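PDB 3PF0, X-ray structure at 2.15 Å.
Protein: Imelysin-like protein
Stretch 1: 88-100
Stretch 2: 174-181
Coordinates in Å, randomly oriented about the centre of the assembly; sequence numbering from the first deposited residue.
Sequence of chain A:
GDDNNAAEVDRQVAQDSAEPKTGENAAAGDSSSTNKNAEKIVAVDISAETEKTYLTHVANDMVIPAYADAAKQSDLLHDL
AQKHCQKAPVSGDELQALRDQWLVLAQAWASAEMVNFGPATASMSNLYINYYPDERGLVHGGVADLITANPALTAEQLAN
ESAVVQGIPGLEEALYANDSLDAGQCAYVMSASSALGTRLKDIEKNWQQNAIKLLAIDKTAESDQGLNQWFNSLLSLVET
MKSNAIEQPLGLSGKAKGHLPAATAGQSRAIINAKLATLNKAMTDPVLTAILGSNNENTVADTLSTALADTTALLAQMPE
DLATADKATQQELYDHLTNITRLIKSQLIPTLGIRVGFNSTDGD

Stretch 1, residues 88-100: APVSGDELQALRD
Stretch 2 (174-181) ALYANDSL

Stretch 1 opens as an extended segment, Ala88 to Ser91, with a cis peptide before Pro89, and then winds into a helix that runs on past Asp100. Gly92 marks the change of course: its phi/psi of 51/-137° has the positive phi that glycine tolerates best, whereas Asp93 to Asp100 keep phi between -69 and -52° and psi between -45 and -36°. Stretch 2 has the reverse order, helix first and extended chain last, passing from a helix that begins earlier in the chain and includes Ala174 and Leu175 into an extended end at Ser180 and Leu181. The two bury 592 Å² between them, both sides summed.

Ala174 (-67/-37°) is helical and touches nothing in stretch 1. Leu175 (-78/-25°) does far more. Its side chain, chi1 -69° (m) and chi2 166° (t), places CD2 4.1 Å from Leu95 CD1 and 3.8 Å from Leu98 CB, an apolar contact with residues whose CA-to-CB bonds point toward stretch 2. Its carbonyl is the anchor for Arg99: Arg99 NE donates to Leu175 O at 2.9 Å (148°) and Arg99 NH2 to the same Leu175 O at 3.1 Å (137°). One acceptor therefore sits at the guanidinium edge, near its plane, and receives two N-H groups.

Arg99 reaches this point in an extended form, chi1 -74° (m) with chi2, chi3 and chi4 all near 180°, which lays its length across Tyr176. That residue (-108/3°) has chi1 -81° (m) and chi2 87°. The guanidinium lies flat on the ring, centres 4.5 Å apart and planes at 12°; Arg99 CZ is 4.5 Å from the centroid of the Tyr176 ring, 25° off the normal, a cation-pi geometry. Arg99 CD adds a CH-pi contact at 4.1 Å from the same centroid. Two waters extend the link: one joins Tyr176 OH (2.9 Å) to Gln96 NE2 (2.8 Å), the other Tyr176 OH (2.5 Å) to Arg99 O (2.8 Å).

Ala177 points away. Asn178 (-146/174°) brings its O to 2.8 Å from Arg99 NH2, also near the guanidinium plane. The CA-to-CB bond of Asp179 (-91/16°, chi1 67°, p) points away from stretch 1, and the residue makes its contacts through backbone atoms: Leu95 CD2 lies 3.4 Å from Asp179 C, and a water accepts from Gly92 N (3.0 Å) while donating to Asp179 O (2.7 Å).

At Ser180 (-155/141°, chi1 -177°, t) the chain is extended, with its CA 4.6 Å from that of Ser91. Ser180 CA makes a CA-H...O contact with Val90 O at 3.3 Å. Leu181 (-109/121°) completes a single antiparallel bridge with Val90 (-98/124°), CA-CA 4.9 Å: Val90 N donates to Leu181 O at 2.9 Å, and Leu181 N to Val90 O at 2.8 Å. The Leu181 side chain (chi1 -67°, m; chi2 174°, t) sets CG 3.8 Å from Leu95 CD1 and CD1 3.9 Å from Leu98 CD1, joining the bridge to the leucine cluster.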

# COMPACT_ATOMS: atom_id res chain seq x y z
N ALA A 88 -8.34 23.62 -19.91
CA ALA A 88 -9.59 23.06 -19.38
C ALA A 88 -10.78 23.42 -20.30
O ALA A 88 -10.78 24.53 -20.85
CB ALA A 88 -9.84 23.55 -17.96
N PRO A 89 -11.76 22.52 -20.52
CA PRO A 89 -11.94 21.18 -19.93
C PRO A 89 -10.91 20.14 -20.43
O PRO A 89 -10.48 20.19 -21.58
CB PRO A 89 -13.37 20.80 -20.32
CG PRO A 89 -13.62 21.55 -21.60
CD PRO A 89 -12.90 22.86 -21.41
N VAL A 90 -10.51 19.23 -19.53
CA VAL A 90 -9.54 18.18 -19.84
C VAL A 90 -10.30 16.89 -20.16
O VAL A 90 -11.12 16.44 -19.36
CB VAL A 90 -8.51 18.01 -18.68
CG1 VAL A 90 -7.55 16.85 -18.95
CG2 VAL A 90 -7.73 19.30 -18.45
N SER A 91 -10.04 16.31 -21.34
CA SER A 91 -10.65 15.06 -21.80
C SER A 91 -9.66 14.32 -22.72
O SER A 91 -8.49 14.70 -22.79
CB SER A 91 -11.97 15.33 -22.52
OG SER A 91 -11.79 16.20 -23.63
N GLY A 92 -10.15 13.28 -23.40
CA GLY A 92 -9.39 12.47 -24.35
C GLY A 92 -8.07 11.96 -23.82
O GLY A 92 -7.99 11.55 -22.66
N ASP A 93 -7.02 12.03 -24.65
CA ASP A 93 -5.66 11.60 -24.34
C ASP A 93 -5.12 12.19 -23.01
O ASP A 93 -4.40 11.48 -22.29
CB ASP A 93 -4.71 12.00 -25.48
CG ASP A 93 -4.96 11.31 -26.80
OD1 ASP A 93 -5.47 10.16 -26.79
OD2 ASP A 93 -4.59 11.88 -27.85
N GLU A 94 -5.42 13.47 -22.73
CA GLU A 94 -4.96 14.19 -21.53
C GLU A 94 -5.59 13.61 -20.27
O GLU A 94 -4.87 13.36 -19.31
CB GLU A 94 -5.23 15.71 -21.62
CG GLU A 94 -4.41 16.41 -22.70
CD GLU A 94 -4.87 16.25 -24.14
OE1 GLU A 94 -5.97 15.69 -24.37
OE2 GLU A 94 -4.12 16.67 -25.05
N LEU A 95 -6.90 13.32 -20.30
CA LEU A 95 -7.57 12.71 -19.14
C LEU A 95 -7.08 11.27 -18.92
O LEU A 95 -6.91 10.87 -17.77
CB LEU A 95 -9.11 12.75 -19.25
CG LEU A 95 -9.87 12.14 -18.04
CD1 LEU A 95 -9.62 12.90 -16.73
CD2 LEU A 95 -11.34 12.05 -18.33
N GLN A 96 -6.83 10.51 -20.01
CA GLN A 96 -6.34 9.13 -19.90
C GLN A 96 -4.95 9.11 -19.25
O GLN A 96 -4.70 8.27 -18.39
CB GLN A 96 -6.34 8.39 -21.25
CG GLN A 96 -6.38 6.85 -21.11
CD GLN A 96 -7.45 6.34 -20.15
OE1 GLN A 96 -8.66 6.64 -20.28
NE2 GLN A 96 -7.03 5.57 -19.15
N ALA A 97 -4.08 10.05 -19.62
CA ALA A 97 -2.74 10.20 -19.06
C ALA A 97 -2.83 10.47 -17.54
O ALA A 97 -2.06 9.89 -16.78
CB ALA A 97 -1.99 11.33 -19.77
N LEU A 98 -3.80 11.29 -17.11
CA LEU A 98 -4.01 11.57 -15.68
C LEU A 98 -4.48 10.31 -14.93
O LEU A 98 -4.03 10.04 -13.82
CB LEU A 98 -5.00 12.73 -15.45
CG LEU A 98 -4.54 14.14 -15.84
CD1 LEU A 98 -5.56 15.18 -15.45
CD2 LEU A 98 -3.21 14.50 -15.21
N ARG A 99 -5.36 9.53 -15.57
CA ARG A 99 -5.89 8.28 -15.01
C ARG A 99 -4.80 7.21 -14.91
O ARG A 99 -4.72 6.52 -13.90
CB ARG A 99 -7.05 7.77 -15.87
CG ARG A 99 -8.32 8.59 -15.68
CD ARG A 99 -9.39 8.10 -16.63
NE ARG A 99 -10.65 8.81 -16.44
CZ ARG A 99 -11.77 8.53 -17.10
NH1 ARG A 99 -11.79 7.54 -17.98
NH2 ARG A 99 -12.88 9.21 -16.86
N ASP A 100 -3.94 7.11 -15.94
CA ASP A 100 -2.83 6.16 -15.98
C ASP A 100 -1.81 6.47 -14.89
O ASP A 100 -1.37 5.55 -14.21
CB ASP A 100 -2.14 6.17 -17.36
CG ASP A 100 -2.99 5.60 -18.48
OD1 ASP A 100 -4.06 5.03 -18.19
OD2 ASP A 100 -2.59 5.77 -19.65
N ALA A 174 -12.48 11.84 -8.44
CA ALA A 174 -12.51 13.03 -9.28
C ALA A 174 -12.10 12.73 -10.74
O ALA A 174 -12.70 13.30 -11.65
CB ALA A 174 -11.60 14.10 -8.70
N LEU A 175 -11.13 11.82 -10.95
CA LEU A 175 -10.67 11.46 -12.30
C LEU A 175 -11.63 10.51 -13.05
O LEU A 175 -11.66 10.52 -14.29
CB LEU A 175 -9.26 10.85 -12.26
CG LEU A 175 -8.14 11.84 -11.89
CD1 LEU A 175 -6.87 11.11 -11.54
CD2 LEU A 175 -7.90 12.87 -12.99
N TYR A 176 -12.43 9.72 -12.32
CA TYR A 176 -13.36 8.77 -12.93
C TYR A 176 -14.84 9.16 -12.85
O TYR A 176 -15.68 8.39 -13.34
CB TYR A 176 -13.16 7.39 -12.30
CG TYR A 176 -11.98 6.67 -12.89
CD1 TYR A 176 -10.70 6.85 -12.39
CD2 TYR A 176 -12.13 5.83 -14.00
CE1 TYR A 176 -9.60 6.22 -12.96
CE2 TYR A 176 -11.05 5.17 -14.56
CZ TYR A 176 -9.78 5.37 -14.04
OH TYR A 176 -8.72 4.72 -14.60
N ALA A 177 -15.17 10.34 -12.30
CA ALA A 177 -16.55 10.83 -12.18
C ALA A 177 -17.19 11.06 -13.54
O ALA A 177 -18.39 10.81 -13.69
CB ALA A 177 -16.58 12.13 -11.38
N ASN A 178 -16.41 11.59 -14.50
CA ASN A 178 -16.86 11.90 -15.86
C ASN A 178 -15.74 11.65 -16.86
O ASN A 178 -14.61 11.39 -16.44
CB ASN A 178 -17.33 13.37 -15.95
CG ASN A 178 -18.55 13.71 -15.11
OD1 ASN A 178 -19.67 13.25 -15.37
ND2 ASN A 178 -18.36 14.55 -14.09
N ASP A 179 -16.03 11.76 -18.17
CA ASP A 179 -15.03 11.60 -19.23
C ASP A 179 -14.41 12.98 -19.57
O ASP A 179 -13.75 13.13 -20.60
CB ASP A 179 -15.63 10.91 -20.48
CG ASP A 179 -16.69 11.66 -21.27
OD1 ASP A 179 -17.32 12.57 -20.69
OD2 ASP A 179 -16.93 11.29 -22.44
N SER A 180 -14.61 13.95 -18.68
CA SER A 180 -14.15 15.33 -18.82
C SER A 180 -13.98 15.99 -17.46
O SER A 180 -14.80 15.75 -16.56
CB SER A 180 -15.15 16.12 -19.66
OG SER A 180 -14.72 17.45 -19.90
N LEU A 181 -12.92 16.80 -17.31
CA LEU A 181 -12.66 17.58 -16.10
C LEU A 181 -12.90 19.04 -16.40
O LEU A 181 -12.24 19.58 -17.28
CB LEU A 181 -11.21 17.41 -15.57
CG LEU A 181 -10.74 16.07 -15.02
CD1 LEU A 181 -9.25 16.12 -14.70
CD2 LEU A 181 -11.46 15.71 -13.73
O HOH W 1 -12.57 11.76 -22.54
O HOH W 2 -8.91 4.40 -17.43
O HOH W 3 -6.31 4.27 -14.02